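Local coordinates for protein spaetzle C-106 (Drosophila melanogaster, PDB 3E07) that acts, as a disulfide-linked cystine-knot homodimer, as the ligand that activates the Toll receptor in antifungal defence and in dorsal-ventral patterning of the embryo, at the interface of chains A and B. Residues are numbered along the deposited sequence; one frame, centred on the assembly and turned at random. Chains: chain A/B, Protein spaetzle.

Contact 1: the interface of chains A and B. Residues chain A 75-78; chain B 39-41.
The backbone N of A:Ala78 donates to the carbonyl O of B:Lys39 at 2.9 Å. The same two residues are joined a second time, B:Lys39 N giving its hydrogen to A:Ala78 O over 3.0 Å, so the pair is closed by two reciprocal bonds. Two residues along, B:Ala41 N donates to A:Thr76 O at 3.0 Å. Together these bonds lay strand 76-80 of chain A antiparallel to strand 39-47 of chain B, a short intermolecular sheet that joins the two subunits of the cystine-knot homodimer. A:Leu77 and B:Gln40 face each other in the middle of this ladder, and their side chains lie on the same side of it. The CD2 methyl of A:Leu77 rests on the first methylene of B:Gln40, with CD2 and CB 3.5 Å apart, and also reaches CG of that chain. B:Gln40, which hides more surface than the other residues here, has CG anti to its backbone N (chi1 -175°) and continues fully extended, a shape that carries its amide past A:Leu77 to A:Gln75. There the two glutamine side chains cross at about a right angle, with their amide planes 76° apart. The contact between them is mainly one of amide against methylene: OE1 of B:Gln40 lies 3.5 Å from CG of A:Gln75, while NE2 of A:Gln75 stays 3.8 Å from that same oxygen.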
loop_
_atom_site.group_PDB
_atom_site.type_symbol
_atom_site.label_atom_id
_atom_site.label_comp_id
_atom_site.label_asym_id
_atom_site.label_seq_id
_atom_site.Cartn_x
_atom_site.Cartn_y
_atom_site.Cartn_z
ATOM N N GLN A 75 -12.985 -3.493 0.080
ATOM C CA GLN A 75 -14.117 -3.157 0.949
ATOM C C GLN A 75 -14.341 -4.306 1.921
ATOM O O GLN A 75 -14.490 -5.464 1.507
ATOM C CB GLN A 75 -15.398 -2.929 0.140
ATOM C CG GLN A 75 -16.557 -2.381 0.983
ATOM C CD GLN A 75 -17.898 -2.432 0.261
ATOM O OE1 GLN A 75 -18.445 -3.510 0.009
ATOM N NE2 GLN A 75 -18.432 -1.263 -0.073
ATOM N N THR A 76 -14.367 -3.980 3.208
ATOM C CA THR A 76 -14.545 -4.989 4.244
ATOM C C THR A 76 -15.731 -4.703 5.159
ATOM O O THR A 76 -15.698 -3.771 5.971
ATOM C CB THR A 76 -13.292 -5.099 5.121
ATOM O OG1 THR A 76 -12.133 -5.250 4.288
ATOM C CG2 THR A 76 -13.411 -6.294 6.047
ATOM N N LEU A 77 -16.773 -5.516 5.029
ATOM C CA LEU A 77 -17.976 -5.362 5.833
ATOM C C LEU A 77 -17.981 -6.402 6.937
ATOM O O LEU A 77 -17.832 -7.604 6.689
ATOM C CB LEU A 77 -19.214 -5.524 4.949
ATOM C CG LEU A 77 -19.228 -4.565 3.755
ATOM C CD1 LEU A 77 -20.421 -4.859 2.859
ATOM C CD2 LEU A 77 -19.263 -3.132 4.267
ATOM N N ALA A 78 -18.143 -5.943 8.166
ATOM C CA ALA A 78 -18.146 -6.867 9.283
ATOM C C ALA A 78 -19.402 -6.756 10.135
ATOM O O ALA A 78 -19.978 -5.678 10.301
ATOM C CB ALA A 78 -16.901 -6.646 10.134
ATOM N N LYS B 39 -21.184 -3.189 9.072
ATOM C CA LYS B 39 -20.375 -1.994 9.266
ATOM C C LYS B 39 -19.234 -2.069 8.259
ATOM O O LYS B 39 -18.719 -3.153 7.984
ATOM C CB LYS B 39 -19.780 -1.957 10.681
ATOM C CG LYS B 39 -20.750 -1.634 11.804
ATOM C CD LYS B 39 -21.255 -0.200 11.721
ATOM C CE LYS B 39 -22.514 -0.107 10.877
ATOM N NZ LYS B 39 -23.615 -0.919 11.469
ATOM N N GLN B 40 -18.840 -0.925 7.710
ATOM C CA GLN B 40 -17.738 -0.899 6.766
ATOM C C GLN B 40 -16.472 -0.364 7.427
ATOM O O GLN B 40 -16.393 0.812 7.798
ATOM C CB GLN B 40 -18.073 -0.048 5.535
ATOM C CG GLN B 40 -16.967 -0.106 4.483
ATOM C CD GLN B 40 -17.231 0.757 3.260
ATOM O OE1 GLN B 40 -16.396 0.841 2.357
ATOM N NE2 GLN B 40 -18.393 1.402 3.223
ATOM N N ALA B 41 -15.486 -1.239 7.577
ATOM C CA ALA B 41 -14.218 -0.857 8.175
ATOM C C ALA B 41 -13.213 -0.538 7.077
ATOM O O ALA B 41 -13.268 -1.099 5.985
ATOM C CB ALA B 41 -13.690 -1.985 9.053
#

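Contact 2: the interface of chains A and B. Residues chain A 7-10, 12, 45, 99-100; chain B 71, 100-102.
Polar contacts gather at the tip of B:Lys100, whose side-chain amine NZ enters chain A. NZ forms a salt bridge with the carboxylate OE2 of A:Glu45 at 3.0 Å and a hydrogen bond with the backbone O of A:Cys99, also at 3.0 Å. CG of B:Lys100 lies between its backbone N and carbonyl carbon (chi1 49°), and a bend at chi3 (-61°) turns NZ toward both acceptors. OE2 of A:Glu45 takes a second bond, from A:Cys99 N at 2.8 Å. The lysine meets this oxygen on its syn side and the amide on its anti side, from opposite faces of the carboxylate plane. A:Cys99 therefore holds the glutamate with its N while its O shares the lysine.

Apolar contacts centre on A:Phe8. The aliphatic stem of B:Lys100 crosses the phenyl group at about a right angle, CE lying 3.5 Å from CD2, and the CB methyl of B:Ala102 touches CE2. The aromatic contact is edge-to-face: A:Phe8 and B:His71 point tip to tip, their planes 62° apart, with CZ of the phenyl ring 3.4 Å from NE2 of the imidazole.

An antiparallel bridge pairs A:Phe8 with B:Ala102. By joining strands 7-8, 39-47 and 94-104 of chain A to strand 95-103 of chain B, the site probably steadies the disulfide-linked dimer that binds Toll.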
loop_
_atom_site.group_PDB
_atom_site.type_symbol
_atom_site.label_atom_id
_atom_site.label_comp_id
_atom_site.label_asym_id
_atom_site.label_seq_id
_atom_site.Cartn_x
_atom_site.Cartn_y
_atom_site.Cartn_z
ATOM N N ARG A 7 14.430 6.872 -4.019
ATOM C CA ARG A 7 14.109 5.707 -4.837
ATOM C C ARG A 7 13.520 4.551 -4.027
ATOM O O ARG A 7 13.670 4.491 -2.806
ATOM C CB ARG A 7 15.368 5.223 -5.576
ATOM C CG ARG A 7 15.166 3.950 -6.392
ATOM C CD ARG A 7 16.459 3.451 -7.020
ATOM N NE ARG A 7 17.063 4.450 -7.898
ATOM C CZ ARG A 7 18.040 4.190 -8.762
ATOM N NH1 ARG A 7 18.523 2.959 -8.864
ATOM N NH2 ARG A 7 18.535 5.158 -9.524
ATOM N N PHE A 8 12.831 3.651 -4.729
ATOM C CA PHE A 8 12.238 2.459 -4.136
ATOM C C PHE A 8 12.725 1.272 -4.957
ATOM O O PHE A 8 13.100 1.432 -6.120
ATOM C CB PHE A 8 10.710 2.528 -4.165
ATOM C CG PHE A 8 10.141 3.580 -3.262
ATOM C CD1 PHE A 8 9.830 4.849 -3.748
ATOM C CD2 PHE A 8 9.952 3.318 -1.914
ATOM C CE1 PHE A 8 9.345 5.842 -2.898
ATOM C CE2 PHE A 8 9.468 4.302 -1.051
ATOM C CZ PHE A 8 9.162 5.568 -1.543
ATOM N N LEU A 9 12.719 0.087 -4.353
ATOM C CA LEU A 9 13.182 -1.131 -5.018
ATOM C C LEU A 9 12.270 -1.612 -6.144
ATOM O O LEU A 9 12.682 -2.389 -7.008
ATOM C CB LEU A 9 13.353 -2.239 -3.980
ATOM C CG LEU A 9 14.377 -1.908 -2.890
ATOM C CD1 LEU A 9 14.274 -2.909 -1.773
ATOM C CD2 LEU A 9 15.772 -1.904 -3.482
ATOM N N CYS A 10 11.030 -1.141 -6.131
ATOM C CA CYS A 10 10.060 -1.510 -7.150
ATOM C C CYS A 10 9.357 -0.281 -7.709
ATOM O O CYS A 10 8.796 0.521 -6.965
ATOM C CB CYS A 10 9.032 -2.488 -6.565
ATOM S SG CYS A 10 9.747 -4.117 -6.182
ATOM N N SER A 12 6.493 1.823 -9.355
ATOM C CA SER A 12 5.040 1.734 -9.347
ATOM C C SER A 12 4.386 3.042 -9.775
ATOM O O SER A 12 5.012 4.103 -9.753
ATOM C CB SER A 12 4.554 1.328 -7.954
ATOM O OG SER A 12 5.142 2.154 -6.975
ATOM N N GLU A 45 -2.155 2.339 -6.381
ATOM C CA GLU A 45 -0.740 2.183 -6.664
ATOM C C GLU A 45 -0.515 0.848 -7.352
ATOM O O GLU A 45 -0.694 -0.210 -6.742
ATOM C CB GLU A 45 0.108 2.224 -5.397
ATOM C CG GLU A 45 1.570 1.960 -5.726
ATOM C CD GLU A 45 2.524 2.316 -4.611
ATOM O OE1 GLU A 45 2.500 3.484 -4.166
ATOM O OE2 GLU A 45 3.308 1.434 -4.188
ATOM N N CYS A 99 3.106 -1.358 -3.947
ATOM C CA CYS A 99 3.988 -2.231 -4.688
ATOM C C CYS A 99 5.242 -2.330 -3.848
ATOM O O CYS A 99 5.905 -1.332 -3.614
ATOM C CB CYS A 99 4.329 -1.662 -6.064
ATOM S SG CYS A 99 5.358 -2.847 -6.987
ATOM N N LYS A 100 5.566 -3.519 -3.363
ATOM C CA LYS A 100 6.764 -3.663 -2.554
ATOM C C LYS A 100 7.536 -4.939 -2.854
ATOM O O LYS A 100 7.006 -5.889 -3.449
ATOM C CB LYS A 100 6.420 -3.578 -1.063
ATOM C CG LYS A 100 5.451 -4.612 -0.567
ATOM C CD LYS A 100 5.388 -4.615 0.969
ATOM C CE LYS A 100 4.809 -3.330 1.545
ATOM N NZ LYS A 100 4.726 -3.384 3.042
ATOM N N HIS B 71 3.319 5.540 3.927
ATOM C CA HIS B 71 2.602 6.240 2.871
ATOM C C HIS B 71 1.123 6.320 3.195
ATOM O O HIS B 71 0.598 5.486 3.923
ATOM C CB HIS B 71 2.797 5.538 1.535
ATOM C CG HIS B 71 4.196 5.610 1.021
ATOM N ND1 HIS B 71 4.888 6.803 0.919
ATOM C CD2 HIS B 71 5.039 4.656 0.580
ATOM C CE1 HIS B 71 6.089 6.572 0.437
ATOM N NE2 HIS B 71 6.211 5.273 0.219
ATOM N N LYS B 100 6.832 0.880 2.897
ATOM C CA LYS B 100 7.862 0.308 2.043
ATOM C C LYS B 100 9.219 0.932 2.309
ATOM O O LYS B 100 9.303 1.979 2.951
ATOM C CB LYS B 100 7.459 0.475 0.572
ATOM C CG LYS B 100 7.013 1.882 0.213
ATOM C CD LYS B 100 6.199 1.914 -1.074
ATOM C CE LYS B 100 6.987 1.423 -2.272
ATOM N NZ LYS B 100 6.200 1.613 -3.514
ATOM N N CYS B 101 10.275 0.283 1.814
ATOM C CA CYS B 101 11.653 0.735 2.017
ATOM C C CYS B 101 12.105 1.808 1.013
ATOM O O CYS B 101 12.019 1.618 -0.203
ATOM C CB CYS B 101 12.611 -0.464 1.956
ATOM S SG CYS B 101 14.331 -0.059 2.445
ATOM N N ALA B 102 12.592 2.930 1.536
ATOM C CA ALA B 102 13.038 4.041 0.704
ATOM C C ALA B 102 14.560 4.232 0.691
ATOM O O ALA B 102 15.197 4.323 1.741
ATOM C CB ALA B 102 12.353 5.332 1.168
#

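Contact 3: the interface of chains A and B. Residues chain A 59-61, 64, 103; chain B 7, 56, 59.
B:Phe56 packs its phenyl ring against A:Phe60, A:Pro61, A:Tyr64 and A:Leu103, an apolar part of the dimer interface of this cystine-knot, Spaetzle-family ligand. The pyrrolidine of A:Pro61 meets the ring tip to tip, CD lying 3.3 Å from CE2 of B:Phe56, with CG equally near. CD1 of A:Leu103 touches CE1 of B:Phe56 at 3.7 Å as the two side chains pass in opposite directions, and CE1 of A:Tyr64 comes to CZ of B:Phe56 at 3.8 Å. At the base of the phenyl group, CB and CG of B:Phe56 lie against CD1 of A:Phe60, CG sitting in plane at the edge of the A:Phe60 ring. A:Leu103 supports that ring from within its own chain, placing CD2 over the centre of one face. B:Asn59 follows in surface buried and lies against A:Asn59, its counterpart, though the fit there is too close to be reliable. Each carboxamide nitrogen ND2 lies near the other residue's backbone O, but the N-H groups point away and no hydrogen bond forms. B:Arg7 joins A:Leu103 through two backbone bonds of an antiparallel bridge: A:Leu103 N to B:Arg7 O at 2.9 Å, and B:Arg7 N to A:Leu103 O at 3.1 Å. Its side chain, bent at chi3 (45°), crosses A:Tyr64 with the guanidinium 79° from the plane of the phenol ring. NH1 makes a weak hydrogen bond to the phenolic OH of A:Tyr64 at 3.3 Å.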
loop_
_atom_site.group_PDB
_atom_site.type_symbol
_atom_site.label_atom_id
_atom_site.label_comp_id
_atom_site.label_asym_id
_atom_site.label_seq_id
_atom_site.Cartn_x
_atom_site.Cartn_y
_atom_site.Cartn_z
ATOM N N ASN A 59 22.019 -7.364 -3.789
ATOM C CA ASN A 59 22.416 -6.970 -2.444
ATOM C C ASN A 59 21.776 -7.849 -1.385
ATOM O O ASN A 59 21.994 -7.665 -0.194
ATOM C CB ASN A 59 22.038 -5.511 -2.200
ATOM C CG ASN A 59 22.817 -4.561 -3.075
ATOM O OD1 ASN A 59 23.287 -4.931 -4.152
ATOM N ND2 ASN A 59 22.945 -3.322 -2.628
ATOM N N PHE A 60 20.974 -8.807 -1.824
ATOM C CA PHE A 60 20.317 -9.715 -0.900
ATOM C C PHE A 60 20.932 -11.096 -1.041
ATOM O O PHE A 60 21.422 -11.461 -2.123
ATOM C CB PHE A 60 18.828 -9.781 -1.213
ATOM C CG PHE A 60 18.138 -8.461 -1.111
ATOM C CD1 PHE A 60 17.855 -7.910 0.127
ATOM C CD2 PHE A 60 17.788 -7.758 -2.252
ATOM C CE1 PHE A 60 17.223 -6.676 0.225
ATOM C CE2 PHE A 60 17.161 -6.529 -2.163
ATOM C CZ PHE A 60 16.877 -5.985 -0.925
ATOM N N PRO A 61 20.914 -11.888 0.045
ATOM C CA PRO A 61 21.471 -13.249 0.043
ATOM C C PRO A 61 20.947 -14.009 -1.179
ATOM O O PRO A 61 19.743 -14.013 -1.449
ATOM C CB PRO A 61 20.962 -13.832 1.362
ATOM C CG PRO A 61 20.872 -12.612 2.262
ATOM C CD PRO A 61 20.259 -11.582 1.329
ATOM N N TYR A 64 17.556 -16.087 -1.649
ATOM C CA TYR A 64 16.287 -15.387 -1.788
ATOM C C TYR A 64 16.009 -14.994 -3.243
ATOM O O TYR A 64 16.914 -14.880 -4.073
ATOM C CB TYR A 64 16.262 -14.096 -0.956
ATOM C CG TYR A 64 16.253 -14.285 0.534
ATOM C CD1 TYR A 64 17.373 -13.968 1.296
ATOM C CD2 TYR A 64 15.125 -14.782 1.187
ATOM C CE1 TYR A 64 17.381 -14.141 2.670
ATOM C CE2 TYR A 64 15.120 -14.961 2.570
ATOM C CZ TYR A 64 16.256 -14.640 3.301
ATOM O OH TYR A 64 16.282 -14.834 4.660
ATOM N N LEU A 103 10.919 -10.923 -0.613
ATOM C CA LEU A 103 12.029 -11.847 -0.724
ATOM C C LEU A 103 11.488 -13.269 -0.598
ATOM O O LEU A 103 11.214 -13.733 0.504
ATOM C CB LEU A 103 13.058 -11.565 0.379
ATOM C CG LEU A 103 13.555 -10.115 0.509
ATOM C CD1 LEU A 103 14.475 -10.038 1.692
ATOM C CD2 LEU A 103 14.272 -9.656 -0.742
ATOM N N ARG B 7 9.443 -12.705 2.872
ATOM C CA ARG B 7 9.950 -11.727 3.822
ATOM C C ARG B 7 9.894 -10.322 3.237
ATOM O O ARG B 7 10.095 -10.135 2.032
ATOM C CB ARG B 7 11.407 -12.032 4.183
ATOM C CG ARG B 7 11.613 -13.164 5.159
ATOM C CD ARG B 7 13.055 -13.167 5.642
ATOM N NE ARG B 7 13.503 -11.820 5.992
ATOM C CZ ARG B 7 14.650 -11.545 6.606
ATOM N NH1 ARG B 7 15.476 -12.524 6.947
ATOM N NH2 ARG B 7 14.970 -10.287 6.878
ATOM N N PHE B 56 18.493 -5.945 5.923
ATOM C CA PHE B 56 19.551 -6.049 4.912
ATOM C C PHE B 56 20.128 -4.704 4.467
ATOM O O PHE B 56 20.760 -4.621 3.416
ATOM C CB PHE B 56 19.053 -6.817 3.674
ATOM C CG PHE B 56 18.646 -8.236 3.960
ATOM C CD1 PHE B 56 17.315 -8.559 4.196
ATOM C CD2 PHE B 56 19.600 -9.247 4.030
ATOM C CE1 PHE B 56 16.939 -9.864 4.500
ATOM C CE2 PHE B 56 19.233 -10.556 4.335
ATOM C CZ PHE B 56 17.898 -10.863 4.571
ATOM N N ASN B 59 23.712 -4.317 3.476
ATOM C CA ASN B 59 24.099 -4.804 2.156
ATOM C C ASN B 59 24.075 -3.687 1.124
ATOM O O ASN B 59 24.429 -3.896 -0.035
ATOM C CB ASN B 59 23.163 -5.923 1.698
ATOM C CG ASN B 59 23.090 -7.062 2.685
ATOM O OD1 ASN B 59 24.047 -7.332 3.410
ATOM N ND2 ASN B 59 21.954 -7.754 2.707
#

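Contacts 2 and 3 are neighbours, their C-alpha centres about 15 Å apart, whereas contact 1 lies about 27 Å from contact 2 and 36 Å from contact 3, at the other end of the dimer. Strand 39-47 supplies chain B's edge in contact 1 and A:Glu45 in contact 2. The carboxy-terminal strand 94-104 of chain A serves contacts 2 and 3, as does the amino-terminal strand, through A:Phe8 in contact 2 and B:Arg7 in contact 3. Because the interface is two-fold symmetric, every contact recurs with the chains exchanged, so the subunits appear joined at both ends as well as by the interchain disulfide of Cys98.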